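Local coordinates for protein glycoside transferase (Listeria monocytogenes, PDB 6R2M) that is probably an extracellular glycoside hydrolase acting on bacterial exopolysaccharide, with transferase activity possible but uncertain, at residues E206-M209 / I210-M213; Q212-I215 / A216-Y219; V184-D187 / P188-E192; R247-R250 / E251-K254. All coordinates share one frame; numbering follows the deposited sequence.

In the fold
Taken in chain order, the four local contacts follow one another, contacts 1 and 2 overlapping at Gln212 and Met213; none nests in another. Contact 3 comes first, folding the loop after helix 179-183 back on itself around a cis-proline. Contact 1 then turns strand 206-208 into helix 209-223, and contact 2 continues as the next turns of that helix. Contact 4 closes the turn after strand 247-249, the antiparallel partner of strand 206-208, and a backbone hydrogen bond between Val207 and Tyr248 joins it to contact 1. Contact 3 lies against the helix, with Gln212 meeting Phe190 and Ile215 packing on its ring, and touches contact 4 through Pro188 and Phe189. Contacts 2 and 4 do not touch.

Contact 1: residues E206-M209 / I210-M213; sequences EVNM and IDQM
Asn208 turns its side-chain oxygen OD1 onto the backbone N of Ile210, accepting a 2.9 Å hydrogen bond in the plane of its amide carbonyl. The N-H is somewhat bent away from the ideal line, at 138°. With CG anti to the backbone N (chi1 -174°), the amide is carried forward alongside Ile210, the two side chains pointing the same way, and OD1 comes to rest 3.3 Å from Ile210 CB. Asp211 passes obliquely across Asn208, its OD2 3.6 Å from Asn208 CB, carboxylate and amide planes 30° apart. Both oxygens of Asn208 are used, for its backbone O also accepts from Gln212 N at 3.0 Å. This is a classic N-cap: strand 206-208 leads straight into helix 209-223, and a side-chain acceptor serves an N-H of the first turn that lacks a preceding helical carbonyl. Met209 opens the helix proper, its O accepting from Met213 N at 2.9 Å. A bend at its second torsion brings SD within 4.0 Å of Gln212 CB and another at the third turns the methyl CE; the chain lies among Phe230 and Leu234 of helix 228-241 and Val264 of helix 262-274. Gln212 points back toward the strand: its side chain, bent at the second torsion, crosses that of Val207 at about a right angle, NE2 packing 3.8 Å from Val207 CG1. The polar business of that amide lies with the loop beside it, where OE1 accepts from Phe190 N and NE2 makes a weak hydrogen bond to Glu192 OE2, two ties that fix its rotation.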
loop_
_atom_site.group_PDB
_atom_site.type_symbol
_atom_site.label_atom_id
_atom_site.label_comp_id
_atom_site.label_asym_id
_atom_site.label_seq_id
_atom_site.Cartn_x
_atom_site.Cartn_y
_atom_site.Cartn_z
ATOM N N GLU A 206 -10.317 -14.614 12.241
ATOM C CA GLU A 206 -9.037 -14.603 11.548
ATOM C C GLU A 206 -8.533 -13.179 11.365
ATOM O O GLU A 206 -9.322 -12.252 11.149
ATOM C CB GLU A 206 -9.170 -15.271 10.178
ATOM C CG GLU A 206 -7.878 -15.455 9.435
ATOM C CD GLU A 206 -8.099 -16.147 8.102
ATOM O OE1 GLU A 206 -8.739 -15.546 7.205
ATOM O OE2 GLU A 206 -7.634 -17.301 7.949
ATOM N N VAL A 207 -7.208 -13.013 11.430
ATOM C CA VAL A 207 -6.565 -11.766 11.025
ATOM C C VAL A 207 -5.726 -12.026 9.786
ATOM O O VAL A 207 -5.136 -13.102 9.633
ATOM C CB VAL A 207 -5.697 -11.140 12.136
ATOM C CG1 VAL A 207 -6.570 -10.725 13.319
ATOM C CG2 VAL A 207 -4.608 -12.098 12.572
ATOM N N ASN A 208 -5.678 -11.035 8.901
ATOM C CA ASN A 208 -4.819 -11.055 7.722
ATOM C C ASN A 208 -3.569 -10.234 8.033
ATOM O O ASN A 208 -3.672 -9.043 8.343
ATOM C CB ASN A 208 -5.582 -10.477 6.530
ATOM C CG ASN A 208 -4.825 -10.597 5.234
ATOM O OD1 ASN A 208 -3.631 -10.324 5.172
ATOM N ND2 ASN A 208 -5.520 -11.003 4.181
ATOM N N MET A 209 -2.393 -10.867 7.970
ATOM C CA MET A 209 -1.186 -10.183 8.426
ATOM C C MET A 209 -0.725 -9.077 7.477
ATOM O O MET A 209 0.070 -8.230 7.897
ATOM C CB MET A 209 -0.064 -11.199 8.659
ATOM C CG MET A 209 -0.318 -12.092 9.881
ATOM S SD MET A 209 -0.392 -11.169 11.441
ATOM C CE MET A 209 1.347 -10.873 11.698
ATOM N N ILE A 210 -1.179 -9.061 6.218
ATOM C CA ILE A 210 -0.950 -7.875 5.391
ATOM C C ILE A 210 -1.585 -6.661 6.051
ATOM O O ILE A 210 -0.947 -5.615 6.226
ATOM C CB ILE A 210 -1.513 -8.066 3.970
ATOM C CG1 ILE A 210 -0.765 -9.177 3.249
ATOM C CG2 ILE A 210 -1.434 -6.738 3.198
ATOM C CD1 ILE A 210 -1.320 -9.434 1.840
ATOM N N ASP A 211 -2.858 -6.779 6.416
ATOM C CA ASP A 211 -3.543 -5.652 7.042
ATOM C C ASP A 211 -2.935 -5.327 8.401
ATOM O O ASP A 211 -2.723 -4.148 8.726
ATOM C CB ASP A 211 -5.030 -5.953 7.154
ATOM C CG ASP A 211 -5.639 -6.343 5.811
ATOM O OD1 ASP A 211 -5.132 -5.851 4.784
ATOM O OD2 ASP A 211 -6.603 -7.126 5.795
ATOM N N GLN A 212 -2.591 -6.356 9.182
ATOM C CA GLN A 212 -1.963 -6.114 10.475
ATOM C C GLN A 212 -0.635 -5.376 10.322
ATOM O O GLN A 212 -0.341 -4.470 11.106
ATOM C CB GLN A 212 -1.765 -7.427 11.224
ATOM C CG GLN A 212 -3.070 -8.121 11.649
ATOM C CD GLN A 212 -3.739 -7.426 12.829
ATOM O OE1 GLN A 212 -3.056 -7.000 13.751
ATOM N NE2 GLN A 212 -5.068 -7.315 12.802
ATOM N N MET A 213 0.184 -5.747 9.323
ATOM C CA MET A 213 1.468 -5.064 9.164
ATOM C C MET A 213 1.260 -3.614 8.759
ATOM O O MET A 213 1.985 -2.723 9.216
ATOM C CB MET A 213 2.343 -5.769 8.115
ATOM C CG MET A 213 2.971 -7.083 8.565
ATOM S SD MET A 213 3.819 -7.011 10.151
ATOM C CE MET A 213 4.903 -5.593 9.904
#

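Contact 2: residues Q212-I215 / A216-Y219; sequences QMLI and AMAY
Leu214 and Met217, three residues apart on helix 209-223, meet at a slant, the branch CD2 of the leucine lying 4.1 Å from the methyl CE of the methionine. The methionine chain runs out extended at its second torsion and then bends at the third (chi3 -66°), which swings CE back along the helix until it also sits 3.6 Å from the backbone O of Met213. Ala216, a turn beyond Gln212, contributes just a methyl: its CB stands 3.6 Å from Gln212 O. Tyr219 behaves differently. Its CB is 3.3 Å from Ile215 O, yet with CG anti to the backbone N (chi1 -170°) the ring leads away from the preceding turn. Beneath these side chains runs the alpha-helical ladder, Ala216 N to Gln212 O at 2.9 Å, with matching bonds from Met217, Ala218 and Tyr219; the last, Tyr219 N to Ile215 O, is 2.8 Å and arrives nearly along the C=O axis. Different flanks of the helix serve different neighbours: Met213 and Met217 pack on Phe267 of helix 262-274, Ala216 meets Phe230 of helix 228-241, and Ile215 and Ala218 both touch Ile181 of helix 179-183. Because the carbonyls of Gln212 to Ile215 are taken up by N-H groups one turn on, these largely buried turns meet their neighbours through hydrocarbon and thioether at Met213 and Ile215 to Ala218, with Gln212, bonded to the loop at Phe190, the polar exception.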
loop_
_atom_site.group_PDB
_atom_site.type_symbol
_atom_site.label_atom_id
_atom_site.label_comp_id
_atom_site.label_asym_id
_atom_site.label_seq_id
_atom_site.Cartn_x
_atom_site.Cartn_y
_atom_site.Cartn_z
ATOM N N GLN A 212 -2.591 -6.356 9.182
ATOM C CA GLN A 212 -1.963 -6.114 10.475
ATOM C C GLN A 212 -0.635 -5.376 10.322
ATOM O O GLN A 212 -0.341 -4.470 11.106
ATOM C CB GLN A 212 -1.765 -7.427 11.224
ATOM C CG GLN A 212 -3.070 -8.121 11.649
ATOM C CD GLN A 212 -3.739 -7.426 12.829
ATOM O OE1 GLN A 212 -3.056 -7.000 13.751
ATOM N NE2 GLN A 212 -5.068 -7.315 12.802
ATOM N N MET A 213 0.184 -5.747 9.323
ATOM C CA MET A 213 1.468 -5.064 9.164
ATOM C C MET A 213 1.260 -3.614 8.759
ATOM O O MET A 213 1.985 -2.723 9.216
ATOM C CB MET A 213 2.343 -5.769 8.115
ATOM C CG MET A 213 2.971 -7.083 8.565
ATOM S SD MET A 213 3.819 -7.011 10.151
ATOM C CE MET A 213 4.903 -5.593 9.904
ATOM N N LEU A 214 0.269 -3.350 7.906
ATOM C CA LEU A 214 0.029 -1.965 7.509
ATOM C C LEU A 214 -0.414 -1.124 8.706
ATOM O O LEU A 214 -0.002 0.032 8.843
ATOM C CB LEU A 214 -1.005 -1.912 6.385
ATOM C CG LEU A 214 -0.458 -2.435 5.046
ATOM C CD1 LEU A 214 -1.592 -2.621 4.061
ATOM C CD2 LEU A 214 0.594 -1.463 4.496
ATOM N N ILE A 215 -1.241 -1.687 9.593
ATOM C CA ILE A 215 -1.647 -0.958 10.795
ATOM C C ILE A 215 -0.445 -0.705 11.687
ATOM O O ILE A 215 -0.269 0.391 12.232
ATOM C CB ILE A 215 -2.745 -1.726 11.557
ATOM C CG1 ILE A 215 -3.970 -1.904 10.670
ATOM C CG2 ILE A 215 -3.106 -0.998 12.886
ATOM C CD1 ILE A 215 -4.939 -2.933 11.192
ATOM N N ALA A 216 0.404 -1.716 11.851
ATOM C CA ALA A 216 1.565 -1.561 12.715
ATOM C C ALA A 216 2.482 -0.464 12.210
ATOM O O ALA A 216 3.058 0.289 13.005
ATOM C CB ALA A 216 2.339 -2.875 12.805
ATOM N N MET A 217 2.661 -0.383 10.887
ATOM C CA MET A 217 3.509 0.669 10.343
ATOM C C MET A 217 2.876 2.048 10.514
ATOM O O MET A 217 3.571 3.013 10.841
ATOM C CB MET A 217 3.823 0.373 8.878
ATOM C CG MET A 217 4.977 -0.613 8.801
ATOM S SD MET A 217 5.614 -0.893 7.157
ATOM C CE MET A 217 4.197 -1.664 6.516
ATOM N N ALA A 218 1.563 2.162 10.307
ATOM C CA ALA A 218 0.894 3.435 10.551
ATOM C C ALA A 218 0.972 3.812 12.023
ATOM O O ALA A 218 1.128 4.987 12.366
ATOM C CB ALA A 218 -0.563 3.359 10.099
ATOM N N TYR A 219 0.832 2.824 12.903
ATOM C CA TYR A 219 0.955 3.071 14.333
ATOM C C TYR A 219 2.304 3.693 14.662
ATOM O O TYR A 219 2.385 4.688 15.391
ATOM C CB TYR A 219 0.767 1.762 15.094
ATOM C CG TYR A 219 0.637 1.936 16.573
ATOM C CD1 TYR A 219 1.764 2.002 17.386
ATOM C CD2 TYR A 219 -0.610 2.014 17.168
ATOM C CE1 TYR A 219 1.643 2.137 18.748
ATOM C CE2 TYR A 219 -0.747 2.160 18.525
ATOM C CZ TYR A 219 0.385 2.226 19.308
ATOM O OH TYR A 219 0.235 2.362 20.661
#

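Contact 3: residues V184-D187 / P188-E192; sequences VNAD and PFFTE
Ala186 lays its methyl squarely over the ring of Phe190, CB 3.9 Å from the ring centroid and only 9° off the normal, a CH-pi contact. Val184 comes to the same ring at about a right angle, CG1 3.9 Å from Phe190 CD1. Its chi1 of 67° puts CG1 between the backbone N and carbonyl carbon and leaves CG2 to pass Thr191 OG1 at 3.3 Å. The reversal that makes these meetings possible lies at Pro188, whose preceding peptide is cis; across it Ala186 and Phe190 form a single beta bridge. Asp187 N donates to Phe189 O at 3.0 Å, but from well above the carbonyl plane. Two waters extend the pairing. One accepts from Asn185 N at 2.9 Å and is hydrogen-bonded to Thr191 OG1, while the other donates to both Asn185 O and Phe189 O. Phe190 also meets Phe230, and Phe189 stands edge-to-face with Phe233, so the loop after helix 179-183 is seated against helices 228-241 and 209-223. Only one direct backbone hydrogen bond spans the turn and Thr191 N is buried without a partner, which suggests that, beside the cis peptide, aromatic packing and bridging water contribute to the closure.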
loop_
_atom_site.group_PDB
_atom_site.type_symbol
_atom_site.label_atom_id
_atom_site.label_comp_id
_atom_site.label_asym_id
_atom_site.label_seq_id
_atom_site.Cartn_x
_atom_site.Cartn_y
_atom_site.Cartn_z
ATOM N N VAL A 184 -5.745 2.908 19.057
ATOM C CA VAL A 184 -5.976 1.485 18.830
ATOM C C VAL A 184 -5.033 0.662 19.705
ATOM O O VAL A 184 -3.912 1.088 20.030
ATOM C CB VAL A 184 -5.796 1.148 17.334
ATOM C CG1 VAL A 184 -4.345 1.327 16.910
ATOM C CG2 VAL A 184 -6.272 -0.262 17.020
ATOM N N ASN A 185 -5.507 -0.520 20.112
ATOM C CA ASN A 185 -4.726 -1.499 20.850
ATOM C C ASN A 185 -4.561 -2.765 20.022
ATOM O O ASN A 185 -5.367 -3.065 19.139
ATOM C CB ASN A 185 -5.400 -1.865 22.184
ATOM C CG ASN A 185 -5.434 -0.706 23.140
ATOM O OD1 ASN A 185 -4.468 0.053 23.232
ATOM N ND2 ASN A 185 -6.545 -0.540 23.834
ATOM N N ALA A 186 -3.493 -3.501 20.318
ATOM C CA ALA A 186 -3.290 -4.848 19.798
ATOM C C ALA A 186 -3.224 -5.829 20.966
ATOM O O ALA A 186 -2.638 -5.521 22.005
ATOM C CB ALA A 186 -2.009 -4.924 18.961
ATOM N N ASP A 187 -3.842 -7.008 20.809
ATOM C CA ASP A 187 -3.878 -7.927 21.953
ATOM C C ASP A 187 -3.911 -9.409 21.575
ATOM O O ASP A 187 -4.796 -10.148 22.034
ATOM C CB ASP A 187 -5.082 -7.594 22.837
ATOM C CG ASP A 187 -4.970 -8.189 24.233
ATOM O OD1 ASP A 187 -3.834 -8.394 24.712
ATOM O OD2 ASP A 187 -6.029 -8.468 24.844
ATOM N N PRO A 188 -2.943 -9.907 20.790
ATOM C CA PRO A 188 -1.767 -9.206 20.256
ATOM C C PRO A 188 -1.998 -8.618 18.862
ATOM O O PRO A 188 -1.073 -8.023 18.312
ATOM C CB PRO A 188 -0.710 -10.314 20.214
ATOM C CG PRO A 188 -1.521 -11.523 19.843
ATOM C CD PRO A 188 -2.892 -11.347 20.478
ATOM N N PHE A 189 -3.201 -8.780 18.310
ATOM C CA PHE A 189 -3.536 -8.250 16.998
ATOM C C PHE A 189 -4.362 -6.982 17.127
ATOM O O PHE A 189 -5.136 -6.815 18.070
ATOM C CB PHE A 189 -4.308 -9.279 16.177
ATOM C CG PHE A 189 -3.622 -10.604 16.087
ATOM C CD1 PHE A 189 -2.479 -10.756 15.304
ATOM C CD2 PHE A 189 -4.124 -11.705 16.774
ATOM C CE1 PHE A 189 -1.838 -11.987 15.216
ATOM C CE2 PHE A 189 -3.487 -12.941 16.684
ATOM C CZ PHE A 189 -2.345 -13.072 15.901
ATOM N N PHE A 190 -4.192 -6.096 16.151
ATOM C CA PHE A 190 -4.944 -4.849 16.122
ATOM C C PHE A 190 -6.397 -5.113 15.754
ATOM O O PHE A 190 -6.687 -5.934 14.874
ATOM C CB PHE A 190 -4.365 -3.894 15.085
ATOM C CG PHE A 190 -3.012 -3.360 15.420
ATOM C CD1 PHE A 190 -2.871 -2.242 16.218
ATOM C CD2 PHE A 190 -1.862 -3.946 14.879
ATOM C CE1 PHE A 190 -1.618 -1.729 16.498
ATOM C CE2 PHE A 190 -0.604 -3.439 15.167
ATOM C CZ PHE A 190 -0.481 -2.334 15.966
ATOM N N THR A 191 -7.306 -4.381 16.404
ATOM C CA THR A 191 -8.664 -4.236 15.888
ATOM C C THR A 191 -8.601 -3.416 14.612
ATOM O O THR A 191 -8.165 -2.260 14.644
ATOM C CB THR A 191 -9.553 -3.515 16.895
ATOM O OG1 THR A 191 -8.869 -2.342 17.343
ATOM C CG2 THR A 191 -9.881 -4.400 18.073
ATOM N N GLU A 192 -9.040 -3.991 13.499
ATOM C CA GLU A 192 -8.784 -3.358 12.214
ATOM C C GLU A 192 -9.770 -2.257 11.865
ATOM O O GLU A 192 -9.464 -1.438 10.990
ATOM C CB GLU A 192 -8.825 -4.397 11.093
ATOM C CG GLU A 192 -7.793 -5.500 11.251
ATOM C CD GLU A 192 -8.357 -6.759 11.895
ATOM O OE1 GLU A 192 -9.333 -6.660 12.669
ATOM O OE2 GLU A 192 -7.826 -7.860 11.612
HETATM O O HOH W 1 -8.274 -1.364 19.905
HETATM O O HOH W 2 -6.919 -5.460 20.066
#

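Contact 4: residues R247-R250 / E251-K254; sequences RYQR and ETKK. Unlike the reference sequence in segment 251-254: Lys254 (reference Asn).
The backbone doubles back over Arg250 to Lys253: Gln249 N donates to Lys254 O at 2.8 Å, almost straight at 172°, while Lys253 N makes a weak bond to Gln249 O, and Lys253 itself adopts the left-handed conformation (phi 62°). Against this turn Tyr248 sets the edge of its ring, CD2 lying 3.5 Å from Lys253 O near the ring plane. Its hydroxyl is hydrogen-bonded to Glu237 OE1 and Tyr245 N. Thr252 OG1 packs 3.6 Å from Gln249 CB and accepts from Lys254 N at 3.1 Å, an ST turn inside the larger reversal. This is a beta-hairpin with a four-residue loop, Arg250 to Lys253, with Arg247 pairing onward to Ser256 through the backbone and strand 247-249 lying antiparallel to strand 206-208. Gln249 and Glu251 slant past one another, Gln249 OE1 lying 4.0 Å from Glu251 OE2, a contact between two acceptors; the amide turns NE2 to Ser256 OG. Nor do Arg250 and Glu251 pair, Arg250 NE standing 5.9 Å from Glu251 OE2. The guanidinium group is held by Asp203 O, which accepts from NH1, and by a cation-pi contact with Tyr201, while Lys253 packs against Pro188.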
loop_
_atom_site.group_PDB
_atom_site.type_symbol
_atom_site.label_atom_id
_atom_site.label_comp_id
_atom_site.label_asym_id
_atom_site.label_seq_id
_atom_site.Cartn_x
_atom_site.Cartn_y
_atom_site.Cartn_z
ATOM N N ARG A 247 -1.829 -15.647 7.729
ATOM C CA ARG A 247 -3.082 -15.428 8.443
ATOM C C ARG A 247 -3.071 -16.202 9.748
ATOM O O ARG A 247 -2.553 -17.319 9.797
ATOM C CB ARG A 247 -4.293 -15.874 7.622
ATOM C CG ARG A 247 -4.552 -15.045 6.381
ATOM C CD ARG A 247 -5.530 -15.731 5.479
ATOM N NE ARG A 247 -5.918 -14.881 4.355
ATOM C CZ ARG A 247 -5.375 -14.930 3.145
ATOM N NH1 ARG A 247 -4.397 -15.790 2.886
ATOM N NH2 ARG A 247 -5.808 -14.112 2.191
ATOM N N TYR A 248 -3.671 -15.623 10.796
ATOM C CA TYR A 248 -3.738 -16.275 12.095
ATOM C C TYR A 248 -5.162 -16.304 12.640
ATOM O O TYR A 248 -5.999 -15.448 12.331
ATOM C CB TYR A 248 -2.838 -15.578 13.129
ATOM C CG TYR A 248 -1.360 -15.763 12.918
ATOM C CD1 TYR A 248 -0.666 -14.977 11.998
ATOM C CD2 TYR A 248 -0.651 -16.702 13.650
ATOM C CE1 TYR A 248 0.688 -15.135 11.803
ATOM C CE2 TYR A 248 0.710 -16.875 13.458
ATOM C CZ TYR A 248 1.370 -16.085 12.532
ATOM O OH TYR A 248 2.720 -16.233 12.331
ATOM N N GLN A 249 -5.426 -17.312 13.463
ATOM C CA GLN A 249 -6.665 -17.392 14.217
ATOM C C GLN A 249 -6.510 -16.598 15.513
ATOM O O GLN A 249 -5.552 -16.802 16.265
ATOM C CB GLN A 249 -7.003 -18.855 14.497
ATOM C CG GLN A 249 -7.220 -19.671 13.237
ATOM C CD GLN A 249 -8.549 -19.370 12.570
ATOM O OE1 GLN A 249 -9.603 -19.460 13.203
ATOM N NE2 GLN A 249 -8.509 -19.016 11.291
ATOM N N ARG A 250 -7.440 -15.675 15.765
ATOM C CA ARG A 250 -7.263 -14.785 16.909
ATOM C C ARG A 250 -7.433 -15.503 18.236
ATOM O O ARG A 250 -6.770 -15.149 19.216
ATOM C CB ARG A 250 -8.244 -13.628 16.835
ATOM C CG ARG A 250 -7.695 -12.460 16.102
ATOM C CD ARG A 250 -8.312 -11.190 16.611
ATOM N NE ARG A 250 -9.736 -11.331 16.899
ATOM C CZ ARG A 250 -10.690 -11.402 15.976
ATOM N NH1 ARG A 250 -10.381 -11.349 14.687
ATOM N NH2 ARG A 250 -11.961 -11.512 16.345
ATOM N N GLU A 251 -8.318 -16.496 18.291
ATOM C CA GLU A 251 -8.627 -17.141 19.562
ATOM C C GLU A 251 -7.450 -17.964 20.069
ATOM O O GLU A 251 -7.164 -17.973 21.272
ATOM C CB GLU A 251 -9.875 -18.008 19.402
ATOM C CG GLU A 251 -11.049 -17.285 18.723
ATOM C CD GLU A 251 -11.149 -17.533 17.214
ATOM O OE1 GLU A 251 -12.197 -18.055 16.776
ATOM O OE2 GLU A 251 -10.202 -17.196 16.460
ATOM N N THR A 252 -6.743 -18.643 19.167
ATOM C CA THR A 252 -5.652 -19.535 19.532
ATOM C C THR A 252 -4.277 -18.930 19.304
ATOM O O THR A 252 -3.293 -19.447 19.846
ATOM C CB THR A 252 -5.740 -20.833 18.720
ATOM O OG1 THR A 252 -5.623 -20.509 17.328
ATOM C CG2 THR A 252 -7.070 -21.519 18.948
ATOM N N LYS A 253 -4.195 -17.870 18.497
ATOM C CA LYS A 253 -2.945 -17.292 18.003
ATOM C C LYS A 253 -2.160 -18.277 17.135
ATOM O O LYS A 253 -0.962 -18.091 16.900
ATOM C CB LYS A 253 -2.073 -16.767 19.148
ATOM C CG LYS A 253 -2.777 -15.750 20.028
ATOM C CD LYS A 253 -1.774 -14.892 20.785
ATOM C CE LYS A 253 -1.299 -15.550 22.069
ATOM N NZ LYS A 253 -0.512 -14.586 22.890
ATOM N N LYS A 254 -2.819 -19.315 16.644
ATOM C CA LYS A 254 -2.187 -20.265 15.740
ATOM C C LYS A 254 -2.426 -19.865 14.287
ATOM O O LYS A 254 -3.444 -19.239 13.964
ATOM C CB LYS A 254 -2.722 -21.673 15.990
ATOM C CG LYS A 254 -2.320 -22.199 17.360
ATOM C CD LYS A 254 -2.740 -23.638 17.583
ATOM C CE LYS A 254 -1.782 -24.326 18.546
ATOM N NZ LYS A 254 -0.893 -23.343 19.234
#